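Local structure of leucyl aminopeptidase (Trypanosoma brucei brucei, 5NTD) at residues Asp241-Asp246 and Pro267-Leu272; Val281-Leu286 and Leu389-Asp394; Ala318-Phe323 and Cys337-Ala342. The protein probably removes N-terminal amino acids such as leucine from peptides, as a two-manganese M17 aminopeptidase whose active site here holds bestatin. One frame throughout, in Å; residues are numbered along the deposited sequence.

Contact 1 of 3, residues Asp241-Asp246 and Pro267-Leu272; sequences DVICGD and PRLVTL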
loop_
_atom_site.group_PDB
_atom_site.type_symbol
_atom_site.label_atom_id
_atom_site.label_comp_id
_atom_site.label_asym_id
_atom_site.label_seq_id
_atom_site.Cartn_x
_atom_site.Cartn_y
_atom_site.Cartn_z
ATOM N N ASP G 241 38.158 24.969 -5.508
ATOM C CA ASP G 241 37.758 25.513 -4.195
ATOM C C ASP G 241 36.799 24.492 -3.524
ATOM O O ASP G 241 35.831 24.070 -4.132
ATOM C CB ASP G 241 37.046 26.850 -4.360
ATOM C CG ASP G 241 36.476 27.391 -3.048
ATOM O OD1 ASP G 241 37.258 27.493 -2.075
ATOM O OD2 ASP G 241 35.263 27.766 -2.996
ATOM N N VAL G 242 37.083 24.149 -2.292
ATOM C CA VAL G 242 36.306 23.184 -1.552
ATOM C C VAL G 242 35.803 23.789 -0.261
ATOM O O VAL G 242 36.585 24.205 0.585
ATOM C CB VAL G 242 37.129 21.940 -1.182
ATOM C CG1 VAL G 242 36.294 20.952 -0.374
ATOM C CG2 VAL G 242 37.650 21.251 -2.430
ATOM N N ILE G 243 34.492 23.786 -0.083
ATOM C CA ILE G 243 33.901 24.132 1.204
ATOM C C ILE G 243 33.355 22.848 1.796
ATOM O O ILE G 243 32.428 22.241 1.254
ATOM C CB ILE G 243 32.813 25.185 1.083
ATOM C CG1 ILE G 243 33.311 26.314 0.192
ATOM C CG2 ILE G 243 32.446 25.716 2.459
ATOM C CD1 ILE G 243 32.276 27.369 -0.077
ATOM N N CYS G 244 33.897 22.460 2.932
ATOM C CA CYS G 244 33.705 21.098 3.478
ATOM C C CYS G 244 33.017 21.038 4.835
ATOM O O CYS G 244 33.311 21.818 5.734
ATOM C CB CYS G 244 35.036 20.374 3.608
ATOM S SG CYS G 244 34.855 18.656 4.169
ATOM N N GLY G 245 32.046 20.133 4.932
ATOM C CA GLY G 245 31.437 19.756 6.214
ATOM C C GLY G 245 30.874 20.887 7.020
ATOM O O GLY G 245 30.086 21.694 6.540
ATOM N N ASP G 246 31.310 20.982 8.257
ATOM C CA ASP G 246 30.782 22.033 9.163
ATOM C C ASP G 246 31.061 23.457 8.694
ATOM O O ASP G 246 30.324 24.383 9.021
ATOM C CB ASP G 246 31.279 21.809 10.582
ATOM C CG ASP G 246 30.670 20.554 11.226
ATOM O OD1 ASP G 246 29.884 19.807 10.583
ATOM O OD2 ASP G 246 30.958 20.306 12.419
ATOM N N PRO G 267 29.491 16.601 3.608
ATOM C CA PRO G 267 29.145 17.198 2.337
ATOM C C PRO G 267 30.209 18.191 1.931
ATOM O O PRO G 267 30.918 18.719 2.786
ATOM C CB PRO G 267 27.849 17.936 2.631
ATOM C CG PRO G 267 27.924 18.240 4.076
ATOM C CD PRO G 267 28.646 17.099 4.699
ATOM N N ARG G 268 30.284 18.443 0.636
ATOM C CA ARG G 268 31.220 19.417 0.078
ATOM C C ARG G 268 30.583 20.193 -1.034
ATOM O O ARG G 268 29.923 19.624 -1.885
ATOM C CB ARG G 268 32.481 18.705 -0.448
ATOM C CG ARG G 268 33.409 18.237 0.664
ATOM C CD ARG G 268 33.926 16.864 0.357
ATOM N NE ARG G 268 35.062 16.456 1.174
ATOM C CZ ARG G 268 35.023 15.575 2.164
ATOM N NH1 ARG G 268 33.906 14.979 2.524
ATOM N NH2 ARG G 268 36.150 15.236 2.758
ATOM N N LEU G 269 30.851 21.478 -1.029
ATOM C CA LEU G 269 30.611 22.334 -2.180
ATOM C C LEU G 269 31.963 22.554 -2.866
ATOM O O LEU G 269 32.837 23.251 -2.369
ATOM C CB LEU G 269 30.003 23.644 -1.761
ATOM C CG LEU G 269 29.245 24.404 -2.839
ATOM C CD1 LEU G 269 27.996 23.681 -3.304
ATOM C CD2 LEU G 269 28.872 25.774 -2.301
ATOM N N VAL G 270 32.105 21.944 -4.028
ATOM C CA VAL G 270 33.343 21.943 -4.779
ATOM C C VAL G 270 33.203 22.787 -6.049
ATOM O O VAL G 270 32.422 22.450 -6.937
ATOM C CB VAL G 270 33.755 20.541 -5.167
ATOM C CG1 VAL G 270 35.057 20.546 -5.949
ATOM C CG2 VAL G 270 33.912 19.676 -3.941
ATOM N N THR G 271 33.971 23.864 -6.137
ATOM C CA THR G 271 33.916 24.725 -7.303
ATOM C C THR G 271 35.233 24.698 -8.069
ATOM O O THR G 271 36.305 24.916 -7.514
ATOM C CB THR G 271 33.528 26.168 -6.948
ATOM O OG1 THR G 271 32.214 26.194 -6.349
ATOM C CG2 THR G 271 33.487 27.039 -8.187
ATOM N N LEU G 272 35.115 24.456 -9.360
ATOM C CA LEU G 272 36.236 24.397 -10.282
ATOM C C LEU G 272 36.165 25.596 -11.238
ATOM O O LEU G 272 35.072 25.986 -11.650
ATOM C CB LEU G 272 36.239 23.108 -11.100
ATOM C CG LEU G 272 35.898 21.855 -10.303
ATOM C CD1 LEU G 272 35.864 20.647 -11.226
ATOM C CD2 LEU G 272 36.906 21.630 -9.204
HETATM O O HOH W 1 32.936 26.103 -3.905
#
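Asp-241 and Thr-271 form a hydrogen-bonded antiparallel pair, each backbone N 2.7 Å from the other residue's O. The Asp-241 side chain leaves on the same face of the sheet as Thr-271, with CG anti to the backbone N (chi1 174°). Its OD2 receives a bond of 3.0 Å from a water that also donates to Leu-269 O and accepts from Thr-271 OG1. That hydroxyl is bonded in turn to Thr-338 OG1 on the next strand. Val-242 turns to the other face, where its CG2 lies 4.3 Å from Val-270 CG2 and its CG1 meets Arg-268 CG; helix 222-236 covers Val-270 and Arg-268 there. Ile-243 returns to the first face, paired with Leu-269 through two backbone bonds, and its N to Leu-269 O (2.9 Å) is almost straight at 174°. His-384 of helix 374-387 packs on both side chains. Cys-244 has SG anti to the backbone N, and the sulfur lies over the centre of the Arg-268 guanidinium, 3.7 Å from Arg-268 CZ. Arg-268 NH1 bonds to Ala-266 O, which probably helps to hold the group against the sulfur. Gly-245 closes the pairing by giving its N to Pro-267 O at 2.8 Å, a fifth main-chain bond just beyond the four that join strands 239-244 and 268-274 of the catalytic domain. The chemistry is divided between the faces: Asp-241 and Thr-271 share a water beside the apolar Ile-243 and Leu-269, whereas a thiol covers the probably cationic Arg-268 on the other.

Contact 2 of 3, residues Val281-Leu286 and Leu389-Asp394; sequences VKKVSL and LSFTPD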
loop_
_atom_site.group_PDB
_atom_site.type_symbol
_atom_site.label_atom_id
_atom_site.label_comp_id
_atom_site.label_asym_id
_atom_site.label_seq_id
_atom_site.Cartn_x
_atom_site.Cartn_y
_atom_site.Cartn_z
ATOM N N VAL G 281 34.015 33.690 -25.211
ATOM C CA VAL G 281 32.773 33.994 -25.971
ATOM C C VAL G 281 31.574 34.179 -25.024
ATOM O O VAL G 281 30.560 34.711 -25.396
ATOM C CB VAL G 281 32.421 32.932 -27.052
ATOM C CG1 VAL G 281 33.537 32.778 -28.053
ATOM C CG2 VAL G 281 32.092 31.569 -26.445
ATOM N N LYS G 282 31.714 33.640 -23.816
ATOM C CA LYS G 282 30.662 33.604 -22.801
ATOM C C LYS G 282 31.232 33.221 -21.464
ATOM O O LYS G 282 32.210 32.493 -21.361
ATOM C CB LYS G 282 29.590 32.541 -23.170
ATOM C CG LYS G 282 28.152 32.864 -22.781
ATOM C CD LYS G 282 27.674 34.081 -23.546
ATOM C CE LYS G 282 26.423 33.819 -24.333
ATOM N NZ LYS G 282 26.200 34.977 -25.237
ATOM N N LYS G 283 30.560 33.671 -20.430
ATOM C CA LYS G 283 30.834 33.180 -19.059
ATOM C C LYS G 283 29.676 32.289 -18.591
ATOM O O LYS G 283 28.519 32.734 -18.487
ATOM C CB LYS G 283 31.030 34.332 -18.086
ATOM C CG LYS G 283 32.059 35.346 -18.540
ATOM C CD LYS G 283 32.411 36.295 -17.398
ATOM C CE LYS G 283 32.778 37.701 -17.862
ATOM N NZ LYS G 283 31.648 38.634 -17.535
ATOM N N VAL G 284 30.009 31.036 -18.309
ATOM C CA VAL G 284 29.016 30.033 -17.971
ATOM C C VAL G 284 29.364 29.392 -16.644
ATOM O O VAL G 284 30.461 28.920 -16.444
ATOM C CB VAL G 284 28.911 28.938 -19.046
ATOM C CG1 VAL G 284 27.837 27.938 -18.681
ATOM C CG2 VAL G 284 28.596 29.534 -20.396
ATOM N N SER G 285 28.380 29.350 -15.762
ATOM C CA SER G 285 28.472 28.626 -14.475
ATOM C C SER G 285 27.662 27.351 -14.522
ATOM O O SER G 285 26.457 27.365 -14.796
ATOM C CB SER G 285 28.001 29.465 -13.319
ATOM O OG SER G 285 28.930 30.492 -13.021
ATOM N N LEU G 286 28.348 26.255 -14.271
ATOM C CA LEU G 286 27.735 24.946 -14.213
ATOM C C LEU G 286 27.509 24.582 -12.762
ATOM O O LEU G 286 28.384 24.786 -11.924
ATOM C CB LEU G 286 28.612 23.868 -14.850
ATOM C CG LEU G 286 29.080 24.153 -16.278
ATOM C CD1 LEU G 286 30.081 23.094 -16.732
ATOM C CD2 LEU G 286 27.908 24.182 -17.252
ATOM N N LEU G 389 31.269 34.146 -6.730
ATOM C CA LEU G 389 32.472 33.939 -7.591
ATOM C C LEU G 389 33.088 35.277 -7.975
ATOM O O LEU G 389 32.511 36.330 -7.760
ATOM C CB LEU G 389 32.135 33.119 -8.858
ATOM C CG LEU G 389 31.511 31.762 -8.591
ATOM C CD1 LEU G 389 31.288 31.032 -9.905
ATOM C CD2 LEU G 389 32.368 30.910 -7.660
ATOM N N SER G 390 34.275 35.205 -8.540
ATOM C CA SER G 390 35.002 36.439 -8.990
ATOM C C SER G 390 34.421 37.040 -10.271
ATOM O O SER G 390 34.798 38.121 -10.656
ATOM C CB SER G 390 36.474 36.156 -9.226
ATOM O OG SER G 390 36.595 35.069 -10.141
ATOM N N PHE G 391 33.529 36.324 -10.925
ATOM C CA PHE G 391 32.761 36.871 -12.052
ATOM C C PHE G 391 31.290 36.548 -11.867
ATOM O O PHE G 391 30.925 35.697 -11.056
ATOM C CB PHE G 391 33.248 36.286 -13.365
ATOM C CG PHE G 391 32.946 34.809 -13.518
ATOM C CD1 PHE G 391 33.811 33.855 -13.022
ATOM C CD2 PHE G 391 31.818 34.394 -14.215
ATOM C CE1 PHE G 391 33.559 32.502 -13.197
ATOM C CE2 PHE G 391 31.550 33.042 -14.402
ATOM C CZ PHE G 391 32.417 32.093 -13.882
ATOM N N THR G 392 30.460 37.213 -12.650
ATOM C CA THR G 392 29.021 36.920 -12.700
ATOM C C THR G 392 28.737 36.251 -14.032
ATOM O O THR G 392 29.047 36.806 -15.061
ATOM C CB THR G 392 28.165 38.189 -12.579
ATOM O OG1 THR G 392 28.478 38.844 -11.342
ATOM C CG2 THR G 392 26.659 37.854 -12.546
ATOM N N PRO G 393 28.121 35.044 -14.023
ATOM C CA PRO G 393 27.939 34.346 -15.275
ATOM C C PRO G 393 26.847 34.936 -16.119
ATOM O O PRO G 393 25.929 35.559 -15.617
ATOM C CB PRO G 393 27.537 32.946 -14.829
ATOM C CG PRO G 393 26.871 33.148 -13.524
ATOM C CD PRO G 393 27.668 34.232 -12.879
ATOM N N ASP G 394 26.987 34.726 -17.417
ATOM C CA ASP G 394 25.968 35.099 -18.388
ATOM C C ASP G 394 24.878 34.048 -18.409
ATOM O O ASP G 394 23.733 34.336 -18.741
ATOM C CB ASP G 394 26.553 35.211 -19.806
ATOM C CG ASP G 394 27.664 36.265 -19.901
ATOM O OD1 ASP G 394 27.455 37.400 -19.410
ATOM O OD2 ASP G 394 28.750 35.915 -20.433
HETATM O O HOH W 2 31.833 39.623 -14.314
#
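Lys-283 and Pro-393 bring their backbones together, CA to CA 4.9 Å, where the loop after helix 374-387 runs into strand 395-400, a parallel neighbour of strand 283-291 in the mixed sheet of the aminopeptidase catalytic domain. Asp-394, the last residue before its strand, grips both polar groups of the Lys-283 main chain. Its N reaches Lys-283 O at 2.7 Å, a bent bond of 143° at the hydrogen, while its side chain returns to take Lys-283 N on OD2 at 2.9 Å. The second bond is straighter, 164°, and meets OD2 on the anti side, with the donor 27° out of the carboxylate plane. The lysine ammonium groups near this carboxylate make no charged contact with it: Lys-283 NZ remains 4.8 Å from Asp-394 OD1. The apolar part of Lys-283 instead slides past Phe-391 in the opposite direction, with its CD 3.8 Å from Phe-391 CD2 and its CB close to CE2. Farther along the strand, Ser-285 OG sits 3.4 Å from both Pro-393 CB and Pro-393 CG and also touches the Phe-391 ring and Leu-389 CD1. This hydroxyl is buried among carbon atoms on the loop side, and its hydrogen bond is made to Ser-336 OG of strand 334-344, the neighbour on the strand's other flank. Beside the partly exposed Lys-283 and Thr-392, a water accepts from Thr-392 N at 3.2 Å and, more weakly, from Lys-283 NZ.

Contact 3 of 3, residues Ala318-Phe323 and Cys337-Ala342; sequences AVFCGF and CTLCLA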
loop_
_atom_site.group_PDB
_atom_site.type_symbol
_atom_site.label_atom_id
_atom_site.label_comp_id
_atom_site.label_asym_id
_atom_site.label_seq_id
_atom_site.Cartn_x
_atom_site.Cartn_y
_atom_site.Cartn_z
ATOM N N ALA G 318 28.086 14.806 -14.964
ATOM C CA ALA G 318 27.885 15.396 -16.271
ATOM C C ALA G 318 28.606 16.762 -16.400
ATOM O O ALA G 318 29.353 16.989 -17.331
ATOM C CB ALA G 318 26.413 15.566 -16.575
ATOM N N VAL G 319 28.355 17.652 -15.451
ATOM C CA VAL G 319 28.987 18.967 -15.474
ATOM C C VAL G 319 30.500 18.864 -15.252
ATOM O O VAL G 319 31.279 19.581 -15.867
ATOM C CB VAL G 319 28.379 19.974 -14.489
ATOM C CG1 VAL G 319 26.921 20.219 -14.842
ATOM C CG2 VAL G 319 28.525 19.556 -13.040
ATOM N N PHE G 320 30.899 17.967 -14.383
ATOM C CA PHE G 320 32.325 17.749 -14.129
ATOM C C PHE G 320 33.043 17.368 -15.410
ATOM O O PHE G 320 34.069 17.919 -15.758
ATOM C CB PHE G 320 32.548 16.668 -13.081
ATOM C CG PHE G 320 33.992 16.383 -12.807
ATOM C CD1 PHE G 320 34.843 17.393 -12.387
ATOM C CD2 PHE G 320 34.514 15.093 -12.952
ATOM C CE1 PHE G 320 36.182 17.127 -12.106
ATOM C CE2 PHE G 320 35.848 14.824 -12.681
ATOM C CZ PHE G 320 36.687 15.852 -12.263
ATOM N N CYS G 321 32.501 16.385 -16.114
ATOM C CA CYS G 321 33.169 15.848 -17.302
ATOM C C CYS G 321 33.070 16.813 -18.489
ATOM O O CYS G 321 33.974 16.886 -19.313
ATOM C CB CYS G 321 32.664 14.472 -17.636
ATOM S SG CYS G 321 33.096 13.235 -16.369
ATOM N N GLY G 322 31.972 17.521 -18.590
ATOM C CA GLY G 322 31.810 18.564 -19.624
ATOM C C GLY G 322 32.850 19.661 -19.421
ATOM O O GLY G 322 33.452 20.172 -20.354
ATOM N N PHE G 323 33.040 20.007 -18.154
ATOM C CA PHE G 323 34.105 20.922 -17.729
ATOM C C PHE G 323 35.474 20.385 -18.169
ATOM O O PHE G 323 36.286 21.121 -18.716
ATOM C CB PHE G 323 34.074 21.124 -16.245
ATOM C CG PHE G 323 35.136 22.043 -15.728
ATOM C CD1 PHE G 323 34.894 23.393 -15.588
ATOM C CD2 PHE G 323 36.339 21.540 -15.275
ATOM C CE1 PHE G 323 35.844 24.238 -15.024
ATOM C CE2 PHE G 323 37.302 22.373 -14.718
ATOM C CZ PHE G 323 37.052 23.723 -14.591
ATOM N N CYS G 337 32.406 25.401 -12.377
ATOM C CA CYS G 337 31.728 24.112 -12.231
ATOM C C CYS G 337 31.627 23.780 -10.758
ATOM O O CYS G 337 32.608 23.493 -10.088
ATOM C CB CYS G 337 32.477 23.002 -12.946
ATOM S SG CYS G 337 31.702 21.372 -12.731
ATOM N N THR G 338 30.411 23.895 -10.259
ATOM C CA THR G 338 30.139 23.721 -8.824
ATOM C C THR G 338 29.449 22.366 -8.617
ATOM O O THR G 338 28.353 22.118 -9.110
ATOM C CB THR G 338 29.322 24.891 -8.262
ATOM O OG1 THR G 338 30.111 26.092 -8.328
ATOM C CG2 THR G 338 28.925 24.641 -6.810
ATOM N N LEU G 339 30.129 21.503 -7.894
ATOM C CA LEU G 339 29.625 20.176 -7.550
ATOM C C LEU G 339 29.009 20.227 -6.154
ATOM O O LEU G 339 29.670 20.562 -5.176
ATOM C CB LEU G 339 30.724 19.141 -7.568
ATOM C CG LEU G 339 31.587 19.110 -8.826
ATOM C CD1 LEU G 339 32.682 18.071 -8.624
ATOM C CD2 LEU G 339 30.781 18.794 -10.073
ATOM N N CYS G 340 27.724 19.905 -6.091
ATOM C CA CYS G 340 26.984 19.925 -4.837
ATOM C C CYS G 340 26.994 18.507 -4.303
ATOM O O CYS G 340 26.098 17.703 -4.585
ATOM C CB CYS G 340 25.565 20.429 -5.044
ATOM S SG CYS G 340 25.454 22.040 -5.840
ATOM N N LEU G 341 28.021 18.209 -3.535
ATOM C CA LEU G 341 28.287 16.836 -3.072
ATOM C C LEU G 341 27.765 16.577 -1.662
ATOM O O LEU G 341 28.093 17.269 -0.700
ATOM C CB LEU G 341 29.763 16.511 -3.085
ATOM C CG LEU G 341 30.463 16.703 -4.415
ATOM C CD1 LEU G 341 31.968 16.430 -4.259
ATOM C CD2 LEU G 341 29.896 15.799 -5.487
ATOM N N ALA G 342 26.923 15.565 -1.580
ATOM C CA ALA G 342 26.353 15.130 -0.293
ATOM C C ALA G 342 25.808 13.723 -0.453
ATOM O O ALA G 342 25.432 13.310 -1.537
ATOM C CB ALA G 342 25.239 16.056 0.167
#
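Helix-on-sheet packing joins Val-319, Phe-320 and Phe-323 of helix 314-328 to Cys-337 and Leu-339 of strand 334-344. Helix and strand follow each other in the chain and run nearly antiparallel, at 154°, with segment axes 8.4 Å apart; with the parallel strand 283-291 they fit a beta-alpha-beta crossover of the catalytic domain. Cys-337 lies at one end of the contact. Its CB is 3.6 Å from Phe-323 CD1, and its SG, set anti to the backbone N (chi1 178°), makes an oblique sulfur-aromatic contact with the Phe-323 ring, 5.2 Å from the centroid and 37° off the normal. The sulfur also lies 3.7 Å from Val-319 CG2 and close to Val-319 O, an oxygen that accepts the helical bond from Phe-323 N. Val-319 CG2, lying between the backbone N and the carbonyl carbon, touches two side chains of the strand, for it also meets Leu-339 CD2 at 3.8 Å. The same Leu-339 CD2 comes within 4.1 Å of Phe-320 CB, so this methyl touches two successive helical residues. Among the neighbours, Phe-323 stacks edge-to-face with Phe-238, Leu-272 of strand 268-274 packs on Phe-320 and Phe-323, and Leu-286 of strand 283-291 flanks Val-319. Helices 196-214 and 222-236 adjoin Phe-320.

Overall arrangement
All three contacts reach one mixed sheet, in which strand 334-344 lies between strands 268-274 and 283-291. Contact 1 is joined to contact 3, 12 Å away between centres, by Val-270 O to Leu-339 N at 2.7 Å and Leu-272 N to Cys-337 O at 2.8 Å, both probable hydrogen bonds. Contact 2 reaches contact 3 through Leu-286 O and Thr-338 N, also 2.8 Å; contact 3 is nested in the chain loop that contact 2 closes. Strand 283-291 carries Lys-289, and Asp-294 and Asp-312 follow before helix 314-328, so these elements lead to the manganese site. The side chain of Pro-267 in contact 1 is about 14 Å from a bound manganese ion.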